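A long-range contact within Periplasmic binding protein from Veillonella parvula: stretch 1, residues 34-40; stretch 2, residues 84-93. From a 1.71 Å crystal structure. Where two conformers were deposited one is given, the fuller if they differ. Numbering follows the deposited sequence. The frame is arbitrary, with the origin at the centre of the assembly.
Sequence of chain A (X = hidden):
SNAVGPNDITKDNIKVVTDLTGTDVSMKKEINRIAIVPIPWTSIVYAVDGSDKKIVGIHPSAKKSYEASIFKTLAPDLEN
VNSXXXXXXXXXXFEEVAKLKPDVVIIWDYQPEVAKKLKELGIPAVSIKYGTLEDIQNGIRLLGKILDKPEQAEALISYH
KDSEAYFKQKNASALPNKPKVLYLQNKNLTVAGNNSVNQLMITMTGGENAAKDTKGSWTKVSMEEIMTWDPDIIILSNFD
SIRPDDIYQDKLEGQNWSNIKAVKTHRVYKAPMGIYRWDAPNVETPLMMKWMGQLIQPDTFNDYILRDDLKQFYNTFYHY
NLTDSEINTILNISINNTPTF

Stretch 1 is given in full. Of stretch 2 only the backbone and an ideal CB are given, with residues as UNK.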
# COMPACT_ATOMS: atom_id res chain seq x y z
N ILE A 34 7.66 12.31 15.75
CA ILE A 34 7.82 12.27 14.32
C ILE A 34 6.58 12.76 13.61
O ILE A 34 5.46 12.38 13.96
CB ILE A 34 8.12 10.85 13.83
CG1 ILE A 34 9.40 10.34 14.49
CG2 ILE A 34 8.23 10.84 12.31
CD1 ILE A 34 9.55 8.84 14.41
N ALA A 35 6.79 13.63 12.61
CA ALA A 35 5.70 14.07 11.73
C ALA A 35 5.95 13.53 10.32
O ALA A 35 7.10 13.45 9.87
CB ALA A 35 5.57 15.57 11.71
N ILE A 36 4.86 13.17 9.63
CA ILE A 36 4.97 12.43 8.38
C ILE A 36 4.11 13.06 7.30
O ILE A 36 2.89 13.07 7.40
CB ILE A 36 4.57 10.95 8.60
CG1 ILE A 36 5.38 10.35 9.75
CG2 ILE A 36 4.77 10.15 7.32
CD1 ILE A 36 4.68 9.29 10.53
N VAL A 37 4.76 13.60 6.27
CA VAL A 37 4.06 14.20 5.14
C VAL A 37 3.49 13.16 4.15
O VAL A 37 2.31 13.25 3.79
CB VAL A 37 4.97 15.23 4.43
CG1 VAL A 37 4.41 15.63 3.06
CG2 VAL A 37 5.17 16.43 5.33
N PRO A 38 4.30 12.18 3.71
CA PRO A 38 3.79 11.22 2.70
C PRO A 38 2.65 10.37 3.25
O PRO A 38 2.72 9.92 4.39
CB PRO A 38 5.01 10.36 2.39
CG PRO A 38 6.18 11.22 2.72
CD PRO A 38 5.75 12.02 3.91
N ILE A 39 1.63 10.14 2.45
CA ILE A 39 0.39 9.53 2.96
C ILE A 39 0.59 8.08 3.46
O ILE A 39 0.19 7.77 4.57
CB ILE A 39 -0.76 9.62 1.94
CG1 ILE A 39 -1.13 11.10 1.69
CG2 ILE A 39 -1.97 8.85 2.44
CD1 ILE A 39 -1.99 11.31 0.46
N PRO A 40 1.22 7.21 2.65
CA PRO A 40 1.36 5.81 3.11
C PRO A 40 2.38 5.60 4.24
O PRO A 40 2.41 4.54 4.89
CB PRO A 40 1.84 5.06 1.86
CG PRO A 40 2.27 6.09 0.89
CD PRO A 40 1.67 7.40 1.26
N UNK A 84 -3.27 18.52 10.63
CA UNK A 84 -3.50 19.84 10.03
C UNK A 84 -2.24 20.50 9.50
O UNK A 84 -2.30 21.55 8.86
CB UNK A 84 -4.15 20.77 11.06
N UNK A 85 -1.08 19.89 9.73
CA UNK A 85 0.20 20.57 9.48
C UNK A 85 0.62 20.57 8.01
O UNK A 85 1.57 21.27 7.64
CB UNK A 85 1.30 19.91 10.31
N UNK A 86 -0.09 19.80 7.19
CA UNK A 86 0.19 19.66 5.76
C UNK A 86 -1.13 19.51 4.99
O UNK A 86 -2.06 18.87 5.49
CB UNK A 86 1.11 18.46 5.50
N UNK A 87 -1.23 20.10 3.80
CA UNK A 87 -2.47 20.02 2.99
C UNK A 87 -2.39 18.93 1.90
O UNK A 87 -1.42 18.19 1.84
CB UNK A 87 -2.75 21.37 2.34
N UNK A 88 -3.41 18.83 1.04
CA UNK A 88 -3.45 17.77 0.00
C UNK A 88 -2.45 17.93 -1.11
O UNK A 88 -2.16 16.97 -1.82
CB UNK A 88 -4.84 17.71 -0.63
N UNK A 89 -1.93 19.14 -1.30
CA UNK A 89 -0.88 19.35 -2.28
C UNK A 89 0.49 19.28 -1.62
O UNK A 89 1.49 19.68 -2.20
CB UNK A 89 -1.07 20.70 -2.98
N UNK A 90 0.52 18.75 -0.39
CA UNK A 90 1.75 18.51 0.38
C UNK A 90 2.47 19.80 0.80
O UNK A 90 3.66 19.77 1.19
CB UNK A 90 2.71 17.65 -0.44
N UNK A 91 1.74 20.91 0.78
CA UNK A 91 2.25 22.17 1.29
C UNK A 91 2.24 22.18 2.81
O UNK A 91 1.21 21.93 3.42
CB UNK A 91 1.43 23.34 0.75
N UNK A 92 3.38 22.48 3.40
CA UNK A 92 3.53 22.43 4.84
C UNK A 92 3.19 23.78 5.47
O UNK A 92 3.61 24.83 5.00
CB UNK A 92 4.95 22.01 5.21
N UNK A 93 2.41 23.73 6.55
CA UNK A 93 2.15 24.90 7.37
C UNK A 93 3.29 25.01 8.39
O UNK A 93 3.30 24.31 9.41
CB UNK A 93 0.79 24.81 8.06

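Stretch 1 offers an apolar surface to its partner: the methyl of Ala35, both branches of Val37 and the end of Ile39, with the backbone O of Ile36 among them. No hydrogen bond crosses between the stretches, so shape and hydrophobicity decide what fits.

Position 84 lies out of reach, and many residues, small polar ones included, would serve; it is Ser84.

At position 85 the CA-to-CB bond points toward stretch 1, yet the ideal CB has nothing of it within 5.5 Å. A gap of that size calls for a long apolar side chain: leucine, methionine or an aromatic. The residue is Phe85, whose ring spans the gap. Its CZ lies 4.0 Å from Ala35 CB and its CE2 3.8 Å from Val37 CG2. The O of Ile36 meets the ring at its edge, 3.7 Å from Phe85 CZ, where the ring's hydrogens lie.

Position 86 also points toward stretch 1, but here the ideal CB is already 4.5 Å from Val37 CG2. Extended backbone angles (-145/143) and a short gap suit a compact, often beta-branched, apolar residue. Val86 fits, placing CG2 4.1 Å from Val37 CG1.

Positions 87 to 90 form a type I turn, closed by the bond from the N of 90 to the O of 87, 3.0 Å. At 87, out of reach of stretch 1, an acceptor such as aspartate, asparagine or serine could bind the turn's amides. Asp87 does so: its OD1 accepts a weak bond from the N of 89 at 2.9 Å. Positions 88 and 89 make no contact with stretch 1, and polar residues suit such a turn; they are Asn88 and Asn89.

Position 90 has positive phi (68/19), which favours glycine or asparagine. However, its ideal CB is 4.4 Å from Val37 CG1, and beyond lie Pro38 and Ile39, a surface that rewards a large apolar group. Phe90 takes this less common conformation and, with chi1 in m, brings its ring to stretch 1: CD1 is 3.7 Å from Val37 CG1, which sits at the ring edge, and CZ is 4.0 Å from Ile39 CD1.

Position 91 points away, so a polar residue is natural. Asn91 donates to the Asp87 carboxylate twice, N to OD1 at 2.9 Å and ND2 to OD2 at 3.3 Å, and its O accepts from Asp87 N at 3.1 Å.

Position 92 points sideways with extended angles, suiting valine, isoleucine or leucine. Val92 reaches Val37, CG2 to CG2, at 4.2 Å.

Position 93 is out of reach of stretch 1, which sets no demand on it; its N bonds to Phe85 O at 2.8 Å. Just before a helix, asparagine, aspartate, serine or threonine would suit. It is Asn93, whose side chain caps a backbone N just past the stretch.

Stretch 2 84-93: SFVDNNFNVN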
# COMPACT_ATOMS: atom_id res chain seq x y z
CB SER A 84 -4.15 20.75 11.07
OG SER A 84 -3.28 20.99 12.16
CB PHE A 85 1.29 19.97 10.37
CG PHE A 85 1.91 18.73 9.81
CD1 PHE A 85 1.33 17.48 10.00
CD2 PHE A 85 3.09 18.82 9.09
CE1 PHE A 85 1.93 16.37 9.47
CE2 PHE A 85 3.69 17.70 8.57
CZ PHE A 85 3.11 16.48 8.74
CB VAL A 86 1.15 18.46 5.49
CG1 VAL A 86 0.54 17.13 5.91
CG2 VAL A 86 1.60 18.42 4.04
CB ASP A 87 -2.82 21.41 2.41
CG ASP A 87 -1.93 21.84 1.26
OD1 ASP A 87 -1.17 21.00 0.74
OD2 ASP A 87 -1.99 23.03 0.87
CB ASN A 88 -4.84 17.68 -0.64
CG ASN A 88 -5.76 16.76 0.12
OD1 ASN A 88 -5.36 16.16 1.11
ND2 ASN A 88 -7.00 16.61 -0.35
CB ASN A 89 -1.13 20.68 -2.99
CG ASN A 89 -2.50 20.72 -3.67
OD1 ASN A 89 -3.45 20.05 -3.23
ND2 ASN A 89 -2.59 21.48 -4.75
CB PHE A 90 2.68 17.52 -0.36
CG PHE A 90 2.05 16.18 -0.62
CD1 PHE A 90 1.94 15.23 0.40
CD2 PHE A 90 1.54 15.86 -1.87
CE1 PHE A 90 1.34 14.00 0.17
CE2 PHE A 90 0.94 14.63 -2.11
CZ PHE A 90 0.85 13.71 -1.09
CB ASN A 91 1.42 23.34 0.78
CG ASN A 91 1.51 23.48 -0.72
OD1 ASN A 91 2.60 23.51 -1.29
ND2 ASN A 91 0.36 23.56 -1.38
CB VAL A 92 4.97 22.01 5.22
CG1 VAL A 92 5.20 22.14 6.71
CG2 VAL A 92 5.22 20.59 4.76
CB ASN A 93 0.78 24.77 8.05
CG ASN A 93 0.47 25.92 8.99
OD1 ASN A 93 1.34 26.68 9.40
ND2 ASN A 93 -0.79 26.03 9.35
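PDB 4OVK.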